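Local atomic coordinates of LPXTG cell wall surface protein (PDB entry 4IGB), a protein that is probably a streptococcal adhesin, anchored to the peptidoglycan of the cell wall, of which this chain is the N-terminal part comprising the N1 and N2 domains. Residues Gly67-Phe72 with Val155-Ala160. Numbering follows the deposited sequence.
Sequences GEMENF and VPYVDA
Met69 lays its terminal methyl over the ring of Tyr157, a Met-aromatic contact combined with a CH-pi interaction inside the N-terminal domain of the protein. CE of Met69 sits 3.5 Å from the centroid of the Tyr157 ring. It is only 9° off the ring normal, so the methyl lies almost exactly above the centre of one face. The sulfur is placed less squarely: SD of Met69 is 4.2 Å from the centroid of the Tyr157 ring. It lies 34° off the normal, toward the root of the side chain. There SD of Met69 also meets CB of Tyr157 at 3.6 Å. The shape of the methionine explains this. Its chain runs out extended from strand 68-75, with CG anti to the backbone N, then bends at the last torsion (chi3 -75°). From SD, near CB and CG of the tyrosine, the bend carries CE over the ring centre, the SD-CE bond running roughly along the CG-to-CZ axis of the ring.

Strand 68-75 belongs to an antiparallel sheet, between strands 47-53 and 135-142, whereas Tyr157 lies on the short strand 157-158, which pairs with strand 56-57. No hydrogen bond links 67-72 to 155-160, and the two are joined through buried side chains. Leu52 also touches Tyr157, while the phenol OH beyond the methionine hydrogen bonds to Glu151 and Trp145, tying down the far end of the ring.

Two residues along from Met69, Asn71 also points at Tyr157 but contributes less. Its ND2 is hydrogen-bonded to Glu137 of strand 135-142. ND2 of Asn71 approaches the ring obliquely, 4.4 Å from CD2 of Tyr157. OD1 of Asn71 comes to 3.7 Å from the backbone O of Tyr157.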
ATOM      1  N   GLY B  67      -8.327 -12.896 -20.622  1.00 49.40           N
ATOM      2  CA  GLY B  67      -7.708 -14.017 -21.310  1.00 40.35           C
ATOM      3  C   GLY B  67      -7.068 -15.071 -20.415  1.00 30.56           C
ATOM      4  O   GLY B  67      -7.546 -16.198 -20.375  1.00 39.76           O
ATOM      5  N   GLU B  68      -5.986 -14.732 -19.715  1.00 31.67           N
ATOM      6  CA  GLU B  68      -5.216 -15.754 -18.979  1.00 29.96           C
ATOM      7  C   GLU B  68      -5.256 -15.580 -17.459  1.00 28.32           C
ATOM      8  O   GLU B  68      -5.166 -14.469 -16.931  1.00 22.09           O
ATOM      9  CB  GLU B  68      -3.767 -15.835 -19.479  1.00 28.69           C
ATOM     10  CG  GLU B  68      -3.628 -16.091 -20.989  1.00 25.05           C
ATOM     11  CD  GLU B  68      -4.161 -17.439 -21.438  1.00 30.10           C
ATOM     12  OE1 GLU B  68      -4.069 -18.419 -20.683  1.00 27.54           O
ATOM     13  OE2 GLU B  68      -4.661 -17.534 -22.577  1.00 34.56           O
ATOM     14  N   MET B  69      -5.401 -16.698 -16.761  1.00 21.19           N
ATOM     15  CA  MET B  69      -5.615 -16.675 -15.323  1.00 19.56           C
ATOM     16  C   MET B  69      -4.813 -17.777 -14.648  1.00 25.10           C
ATOM     17  O   MET B  69      -4.644 -18.870 -15.198  1.00 20.69           O
ATOM     18  CB  MET B  69      -7.102 -16.886 -15.012  1.00 24.03           C
ATOM     19  CG  MET B  69      -7.402 -17.241 -13.560  1.00 26.71           C
ATOM     20  SD  MET B  69      -9.162 -17.491 -13.239  1.00 21.61           S
ATOM     21  CE  MET B  69      -9.742 -15.793 -13.250  1.00 17.66           C
ATOM     22  N   GLU B  70      -4.319 -17.485 -13.454  1.00 22.70           N
ATOM     23  CA  GLU B  70      -3.775 -18.534 -12.610  1.00 18.23           C
ATOM     24  C   GLU B  70      -4.733 -18.708 -11.454  1.00 16.80           C
ATOM     25  O   GLU B  70      -4.999 -17.762 -10.702  1.00 16.38           O
ATOM     26  CB  GLU B  70      -2.361 -18.199 -12.134  1.00 13.67           C
ATOM     27  CG  GLU B  70      -1.647 -19.389 -11.447  1.00 21.42           C
ATOM     28  CD  GLU B  70      -1.190 -20.465 -12.419  1.00 20.16           C
ATOM     29  OE1 GLU B  70      -1.233 -20.243 -13.649  1.00 20.12           O
ATOM     30  OE2 GLU B  70      -0.771 -21.543 -11.949  1.00 23.18           O
ATOM     31  N   ASN B  71      -5.259 -19.921 -11.323  1.00 17.33           N
ATOM     32  CA  ASN B  71      -6.345 -20.192 -10.391  1.00 22.25           C
ATOM     33  C   ASN B  71      -5.931 -21.089  -9.249  1.00 24.13           C
ATOM     34  O   ASN B  71      -5.129 -22.002  -9.431  1.00 21.91           O
ATOM     35  CB  ASN B  71      -7.528 -20.851 -11.104  1.00 14.50           C
ATOM     36  CG  ASN B  71      -8.813 -20.712 -10.324  1.00 19.05           C
ATOM     37  OD1 ASN B  71      -9.623 -21.636 -10.302  1.00 29.86           O
ATOM     38  ND2 ASN B  71      -9.011 -19.567  -9.672  1.00 19.03           N
ATOM     39  N   PHE B  72      -6.513 -20.851  -8.079  1.00 19.61           N
ATOM     40  CA  PHE B  72      -6.171 -21.629  -6.894  1.00 18.87           C
ATOM     41  C   PHE B  72      -7.423 -22.070  -6.163  1.00 17.14           C
ATOM     42  O   PHE B  72      -8.277 -21.245  -5.789  1.00 20.57           O
ATOM     43  CB  PHE B  72      -5.293 -20.814  -5.943  1.00 16.37           C
ATOM     44  CG  PHE B  72      -3.979 -20.393  -6.527  1.00 17.36           C
ATOM     45  CD1 PHE B  72      -3.899 -19.291  -7.368  1.00 14.17           C
ATOM     46  CD2 PHE B  72      -2.812 -21.082  -6.210  1.00 21.07           C
ATOM     47  CE1 PHE B  72      -2.675 -18.886  -7.882  1.00 17.50           C
ATOM     48  CE2 PHE B  72      -1.597 -20.694  -6.740  1.00 16.63           C
ATOM     49  CZ  PHE B  72      -1.525 -19.591  -7.574  1.00 15.34           C
ATOM     50  N   VAL B 155     -16.227 -17.773  -6.087  1.00 15.88           N
ATOM     51  CA  VAL B 155     -16.854 -17.986  -7.375  1.00 22.25           C
ATOM     52  C   VAL B 155     -15.885 -18.741  -8.278  1.00 17.12           C
ATOM     53  O   VAL B 155     -14.834 -18.211  -8.636  1.00 22.75           O
ATOM     54  CB  VAL B 155     -17.213 -16.657  -8.049  1.00 25.75           C
ATOM     55  CG1 VAL B 155     -17.957 -16.932  -9.332  1.00 21.61           C
ATOM     56  CG2 VAL B 155     -18.053 -15.796  -7.109  1.00 24.37           C
ATOM     57  N   PRO B 156     -16.234 -19.974  -8.660  1.00 20.01           N
ATOM     58  CA  PRO B 156     -15.338 -20.745  -9.523  1.00 23.57           C
ATOM     59  C   PRO B 156     -15.012 -20.043 -10.839  1.00 30.22           C
ATOM     60  O   PRO B 156     -15.816 -19.282 -11.404  1.00 24.19           O
ATOM     61  CB  PRO B 156     -16.149 -22.011  -9.827  1.00 23.82           C
ATOM     62  CG  PRO B 156     -17.156 -22.091  -8.746  1.00 23.39           C
ATOM     63  CD  PRO B 156     -17.492 -20.694  -8.395  1.00 20.24           C
ATOM     64  N   TYR B 157     -13.804 -20.306 -11.317  1.00 22.70           N
ATOM     65  CA  TYR B 157     -13.470 -20.100 -12.715  1.00 26.76           C
ATOM     66  C   TYR B 157     -13.132 -21.472 -13.244  1.00 25.44           C
ATOM     67  O   TYR B 157     -12.400 -22.215 -12.606  1.00 20.66           O
ATOM     68  CB  TYR B 157     -12.288 -19.147 -12.856  1.00 20.60           C
ATOM     69  CG  TYR B 157     -12.662 -17.739 -12.491  1.00 30.66           C
ATOM     70  CD1 TYR B 157     -13.248 -16.899 -13.431  1.00 21.68           C
ATOM     71  CD2 TYR B 157     -12.470 -17.259 -11.200  1.00 21.48           C
ATOM     72  CE1 TYR B 157     -13.614 -15.618 -13.106  1.00 26.08           C
ATOM     73  CE2 TYR B 157     -12.828 -15.971 -10.864  1.00 25.65           C
ATOM     74  CZ  TYR B 157     -13.405 -15.153 -11.826  1.00 25.71           C
ATOM     75  OH  TYR B 157     -13.774 -13.860 -11.520  1.00 24.14           O
ATOM     76  N   VAL B 158     -13.680 -21.821 -14.398  1.00 25.05           N
ATOM     77  CA  VAL B 158     -13.535 -23.178 -14.889  1.00 24.10           C
ATOM     78  C   VAL B 158     -13.337 -23.242 -16.400  1.00 28.02           C
ATOM     79  O   VAL B 158     -13.639 -22.294 -17.135  1.00 27.37           O
ATOM     80  CB  VAL B 158     -14.762 -24.057 -14.507  1.00 40.24           C
ATOM     81  CG1 VAL B 158     -15.023 -24.006 -13.006  1.00 28.01           C
ATOM     82  CG2 VAL B 158     -16.002 -23.611 -15.278  1.00 33.57           C
ATOM     83  N   ASP B 159     -12.798 -24.372 -16.840  1.00 24.46           N
ATOM     84  CA  ASP B 159     -12.862 -24.770 -18.236  1.00 29.10           C
ATOM     85  C   ASP B 159     -13.153 -26.263 -18.288  1.00 34.73           C
ATOM     86  O   ASP B 159     -13.335 -26.900 -17.246  1.00 27.27           O
ATOM     87  CB  ASP B 159     -11.593 -24.389 -19.007  1.00 26.82           C
ATOM     88  CG  ASP B 159     -10.358 -25.119 -18.522  1.00 32.84           C
ATOM     89  OD1 ASP B 159     -10.478 -26.070 -17.719  1.00 34.93           O
ATOM     90  OD2 ASP B 159      -9.253 -24.744 -18.967  1.00 29.99           O
ATOM     91  N   ALA B 160     -13.209 -26.818 -19.494  1.00 36.60           N
ATOM     92  CA  ALA B 160     -13.613 -28.208 -19.683  1.00 35.82           C
ATOM     93  C   ALA B 160     -12.752 -29.181 -18.888  1.00 31.82           C
ATOM     94  O   ALA B 160     -13.234 -30.204 -18.418  1.00 33.47           O
ATOM     95  CB  ALA B 160     -13.586 -28.564 -21.162  1.00 39.56           C
TER